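Local coordinates for cell surface protein (Faecalibacterium prausnitzii A2-165, PDB 4GT6) that is of unknown function but, as an extracellular protein built around BspA-type leucine-rich repeats, probably binds other proteins at the bacterial cell surface, at residues M7-G12 and F16-D21; P39-V42 and Y47-P50. One frame throughout, in Å; residues are numbered along the deposited sequence.

Contact 1: M7-G12 and F16-D21; sequences MAYTDG and FILNAD. With EDO (1,2-ethanediol), chain C; EDO (1,2-ethanediol), chain Q.
Met7, present as selenomethionine, meets the second strand through its backbone: its O lies against CG2 of Ile17 and accepts from a water that in turn takes the N-H of Leu18, extending the pairing. Ala8 CA lies 3.2 Å from Phe16 O in a CA-H...O contact, and its CB meets Ile17 CG2 at 4.1 Å, methyl against methyl. Tyr9 and Phe16 form an antiparallel hydrogen-bonded pair of this beta hairpin. Tyr9 N gives a nearly straight bond to Phe16 O (2.8 Å, 170°), while Phe16 N returns a more bent one to Tyr9 O (2.9 Å, 149°). A phenylalanine suits the facing position because Tyr9 CB sits over its ring face, 4.0 Å from the centroid, as a CH-pi contact. With CG beside its own backbone N (chi1 -51°), the Tyr9 ring reaches Leu18, whose side chain it crosses at about a right angle, CE2 3.7 Å from CD1. Thr10 turns outward, where OG1 hydrogen-bonds O1 of an ethanediol probably from the crystallisation liquor. Asp11 places CB by Phe16 CE1, and its OD2 accepts from Thr43 N. This ties the hairpin to strand 41-44, where His44 stacks on Tyr9, while Ile17 backbone-bonds Thr25 in strand 24-29.

Contact 2: P39-V42 and Y47-P50; sequences PAQV and YIYP
Val42 and Tyr49 face each other as an antiparallel hydrogen-bonded pair of a beta hairpin, strand 41-44 turning back into strand 47-54. Tyr49 N points at Val42 O almost along the C=O axis, a short, straight bond of 2.7 Å. The return bond, from Val42 N to Tyr49 O, is 2.9 Å, with the donor tilted 23° from the carbonyl plane. The next pair, Gln41 with Pro50, is of the non-hydrogen-bonded kind, which suits proline because it has no N-H to offer. Here CA-H...O contacts take over: Gln41 CA approaches Tyr49 O, and Pro50 CA approaches Ala40 O, both at 3.3 Å.

The side chains sort to the two sides of the ribbon. On the exposed one, the long Gln41 runs obliquely across Ile48. Its CG is tucked between the two backbone branches (chi1 63°), and the extended chain beyond carries the amide over the isoleucine, bringing OE1 into van der Waals contact with Ile48 CG2 at 3.4 Å. On the buried side, Val42 and Tyr49 cross at about a right angle. The valine's branch offers CG2 to CB of Tyr49 at 4.0 Å, while Val42 O lies at the edge of the aromatic ring.

Further out, both of these side chains also pack on Ala24 of strand 24-29, and strand 14-18 covers the same face. A backbone bond between Ala40 and Val51 extends the pairing. Strand 24-29 holds the hairpin through one more backbone bond, in which Pro50 can only be the acceptor: its carbonyl O takes the N-H of Ala24.

In the fold
Contact 1 and contact 2 are successive hairpins, the first closed before the second opens, and their centres lie 9 Å apart. Both belong to one mixed sheet in which strand 24-29 runs between 14-18 and 47-54, antiparallel to the first and parallel to the second. They also touch directly: Phe16 CD2 packs on Val42 CG2 at 3.6 Å and Leu18 CD2 on Tyr49 CZ at 3.7 Å, joining their apolar sides, while Asp11 OD2 comes within 3.3 Å of Val42 CA. They lie at the N-terminal end of the modelled chain, the leucine-rich-repeat-bearing portion of a larger surface protein, 37 and 39 Å from the chain's centre and away from the sodium site at Ser297 and Glu320.

Contact 1: M7-G12 and F16-D21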
# COMPACT_ATOMS: atom_id res chain seq x y z
N MSE A 7 23.75 -23.08 -17.98
CA MSE A 7 23.99 -24.49 -17.66
C MSE A 7 24.06 -24.69 -16.14
O MSE A 7 24.89 -24.08 -15.47
CB MSE A 7 25.28 -25.00 -18.34
CG MSE A 7 25.75 -26.39 -17.88
SE MSE A 7 24.60 -27.89 -18.41
CE MSE A 7 25.46 -29.33 -17.40
N ALA A 8 23.18 -25.56 -15.62
CA ALA A 8 23.06 -25.88 -14.20
C ALA A 8 23.65 -27.24 -13.85
O ALA A 8 23.53 -28.20 -14.60
CB ALA A 8 21.59 -25.83 -13.78
N TYR A 9 24.26 -27.31 -12.66
CA TYR A 9 24.90 -28.49 -12.09
C TYR A 9 24.15 -28.92 -10.84
O TYR A 9 23.37 -28.13 -10.32
CB TYR A 9 26.37 -28.18 -11.77
CG TYR A 9 27.10 -27.57 -12.94
CD1 TYR A 9 27.50 -28.35 -14.02
CD2 TYR A 9 27.35 -26.21 -12.99
CE1 TYR A 9 28.17 -27.79 -15.11
CE2 TYR A 9 28.01 -25.63 -14.07
CZ TYR A 9 28.43 -26.43 -15.12
OH TYR A 9 29.06 -25.85 -16.20
N THR A 10 24.41 -30.14 -10.35
CA THR A 10 23.73 -30.68 -9.17
C THR A 10 24.70 -30.99 -8.04
O THR A 10 25.77 -31.57 -8.25
CB THR A 10 22.97 -31.98 -9.57
OG1 THR A 10 21.98 -31.64 -10.55
CG2 THR A 10 22.27 -32.67 -8.40
N ASP A 11 24.27 -30.65 -6.81
CA ASP A 11 24.97 -31.04 -5.58
C ASP A 11 23.87 -31.38 -4.55
O ASP A 11 23.23 -30.49 -3.98
CB ASP A 11 25.99 -29.98 -5.10
CG ASP A 11 26.87 -30.44 -3.94
OD1 ASP A 11 26.57 -31.49 -3.32
OD2 ASP A 11 27.86 -29.74 -3.64
N GLY A 12 23.63 -32.69 -4.38
CA GLY A 12 22.56 -33.18 -3.53
C GLY A 12 21.20 -32.77 -4.07
O GLY A 12 20.93 -32.92 -5.26
N PHE A 16 22.52 -25.59 -9.34
CA PHE A 16 23.14 -24.28 -9.29
C PHE A 16 23.86 -23.96 -10.58
O PHE A 16 24.20 -24.85 -11.37
CB PHE A 16 24.14 -24.20 -8.10
CG PHE A 16 25.29 -25.19 -8.19
CD1 PHE A 16 25.15 -26.49 -7.71
CD2 PHE A 16 26.50 -24.82 -8.80
CE1 PHE A 16 26.20 -27.42 -7.83
CE2 PHE A 16 27.55 -25.75 -8.91
CZ PHE A 16 27.41 -27.03 -8.40
N ILE A 17 24.10 -22.68 -10.77
CA ILE A 17 24.89 -22.15 -11.89
C ILE A 17 26.13 -21.47 -11.29
O ILE A 17 26.14 -21.13 -10.10
CB ILE A 17 24.08 -21.22 -12.83
CG1 ILE A 17 23.57 -19.95 -12.09
CG2 ILE A 17 22.94 -22.00 -13.52
CD1 ILE A 17 23.05 -18.80 -12.97
N LEU A 18 27.16 -21.26 -12.12
CA LEU A 18 28.40 -20.63 -11.69
C LEU A 18 28.42 -19.18 -12.09
O LEU A 18 28.07 -18.83 -13.22
CB LEU A 18 29.62 -21.40 -12.26
CG LEU A 18 29.61 -22.92 -12.02
CD1 LEU A 18 30.79 -23.61 -12.74
CD2 LEU A 18 29.62 -23.27 -10.53
N ASN A 19 28.80 -18.31 -11.13
CA ASN A 19 28.88 -16.86 -11.31
C ASN A 19 30.29 -16.45 -11.76
O ASN A 19 31.25 -17.20 -11.54
CB ASN A 19 28.51 -16.18 -10.01
CG ASN A 19 27.12 -16.56 -9.56
OD1 ASN A 19 26.22 -16.76 -10.38
ND2 ASN A 19 26.92 -16.71 -8.27
N ALA A 20 30.41 -15.25 -12.37
CA ALA A 20 31.67 -14.70 -12.87
C ALA A 20 32.72 -14.49 -11.75
O ALA A 20 33.91 -14.42 -12.07
CB ALA A 20 31.40 -13.36 -13.57
N ASP A 21 32.29 -14.35 -10.48
CA ASP A 21 33.22 -14.12 -9.35
C ASP A 21 33.54 -15.44 -8.61
O ASP A 21 33.99 -15.40 -7.47
CB ASP A 21 32.64 -13.08 -8.38
CG ASP A 21 31.40 -13.54 -7.63
OD1 ASP A 21 30.82 -14.58 -8.02
OD2 ASP A 21 31.00 -12.84 -6.66
C1 EDO C . 21.13 -30.36 -13.61
O1 EDO C . 22.27 -31.08 -13.17
C2 EDO C . 20.40 -31.16 -14.71
O2 EDO C . 19.27 -30.42 -15.17
C1 EDO Q . 29.62 -33.52 -5.22
O1 EDO Q . 28.34 -33.95 -4.80
C2 EDO Q . 29.55 -33.05 -6.69
O2 EDO Q . 28.63 -31.98 -6.80
O HOH W 1 26.90 -22.23 -14.93

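Contact 2: P39-V42 and Y47-P50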
# COMPACT_ATOMS: atom_id res chain seq x y z
N PRO A 39 22.68 -24.59 1.26
CA PRO A 39 24.11 -24.92 1.44
C PRO A 39 25.00 -23.67 1.35
O PRO A 39 24.68 -22.74 0.61
CB PRO A 39 24.40 -25.89 0.28
CG PRO A 39 23.40 -25.53 -0.77
CD PRO A 39 22.15 -25.17 0.01
N ALA A 40 26.05 -23.62 2.17
CA ALA A 40 27.03 -22.52 2.17
C ALA A 40 28.01 -22.68 1.00
O ALA A 40 28.62 -21.70 0.54
CB ALA A 40 27.80 -22.50 3.49
N GLN A 41 28.19 -23.92 0.57
CA GLN A 41 29.10 -24.25 -0.52
C GLN A 41 28.57 -25.42 -1.35
O GLN A 41 27.86 -26.29 -0.83
CB GLN A 41 30.54 -24.55 -0.01
CG GLN A 41 30.67 -25.77 0.91
CD GLN A 41 32.11 -26.12 1.25
OE1 GLN A 41 32.96 -25.25 1.55
NE2 GLN A 41 32.43 -27.41 1.21
N VAL A 42 28.90 -25.41 -2.65
CA VAL A 42 28.57 -26.48 -3.60
C VAL A 42 29.87 -26.86 -4.32
O VAL A 42 30.78 -26.04 -4.45
CB VAL A 42 27.43 -26.14 -4.59
CG1 VAL A 42 26.07 -26.03 -3.87
CG2 VAL A 42 27.73 -24.88 -5.40
N TYR A 47 36.54 -27.78 -8.13
CA TYR A 47 36.37 -26.59 -7.29
C TYR A 47 35.14 -26.59 -6.40
O TYR A 47 34.11 -27.18 -6.70
CB TYR A 47 36.35 -25.30 -8.15
CG TYR A 47 37.55 -25.15 -9.06
CD1 TYR A 47 38.76 -24.65 -8.57
CD2 TYR A 47 37.48 -25.46 -10.41
CE1 TYR A 47 39.88 -24.51 -9.40
CE2 TYR A 47 38.59 -25.33 -11.25
CZ TYR A 47 39.79 -24.85 -10.75
OH TYR A 47 40.88 -24.73 -11.59
N ILE A 48 35.29 -25.86 -5.29
CA ILE A 48 34.25 -25.58 -4.29
C ILE A 48 33.81 -24.13 -4.52
O ILE A 48 34.64 -23.24 -4.66
CB ILE A 48 34.81 -25.83 -2.86
CG1 ILE A 48 35.07 -27.35 -2.66
CG2 ILE A 48 33.86 -25.29 -1.78
CD1 ILE A 48 35.91 -27.74 -1.41
N TYR A 49 32.49 -23.90 -4.55
CA TYR A 49 31.92 -22.60 -4.78
C TYR A 49 31.11 -22.16 -3.59
O TYR A 49 30.13 -22.83 -3.28
CB TYR A 49 31.00 -22.61 -6.03
CG TYR A 49 31.75 -22.92 -7.30
CD1 TYR A 49 32.01 -24.24 -7.67
CD2 TYR A 49 32.21 -21.91 -8.13
CE1 TYR A 49 32.75 -24.54 -8.82
CE2 TYR A 49 32.95 -22.19 -9.27
CZ TYR A 49 33.19 -23.51 -9.63
OH TYR A 49 33.92 -23.79 -10.76
N PRO A 50 31.40 -21.02 -2.97
CA PRO A 50 30.45 -20.49 -1.95
C PRO A 50 29.14 -20.11 -2.63
O PRO A 50 29.15 -19.64 -3.78
CB PRO A 50 31.16 -19.22 -1.42
CG PRO A 50 32.58 -19.34 -1.89
CD PRO A 50 32.50 -20.07 -3.20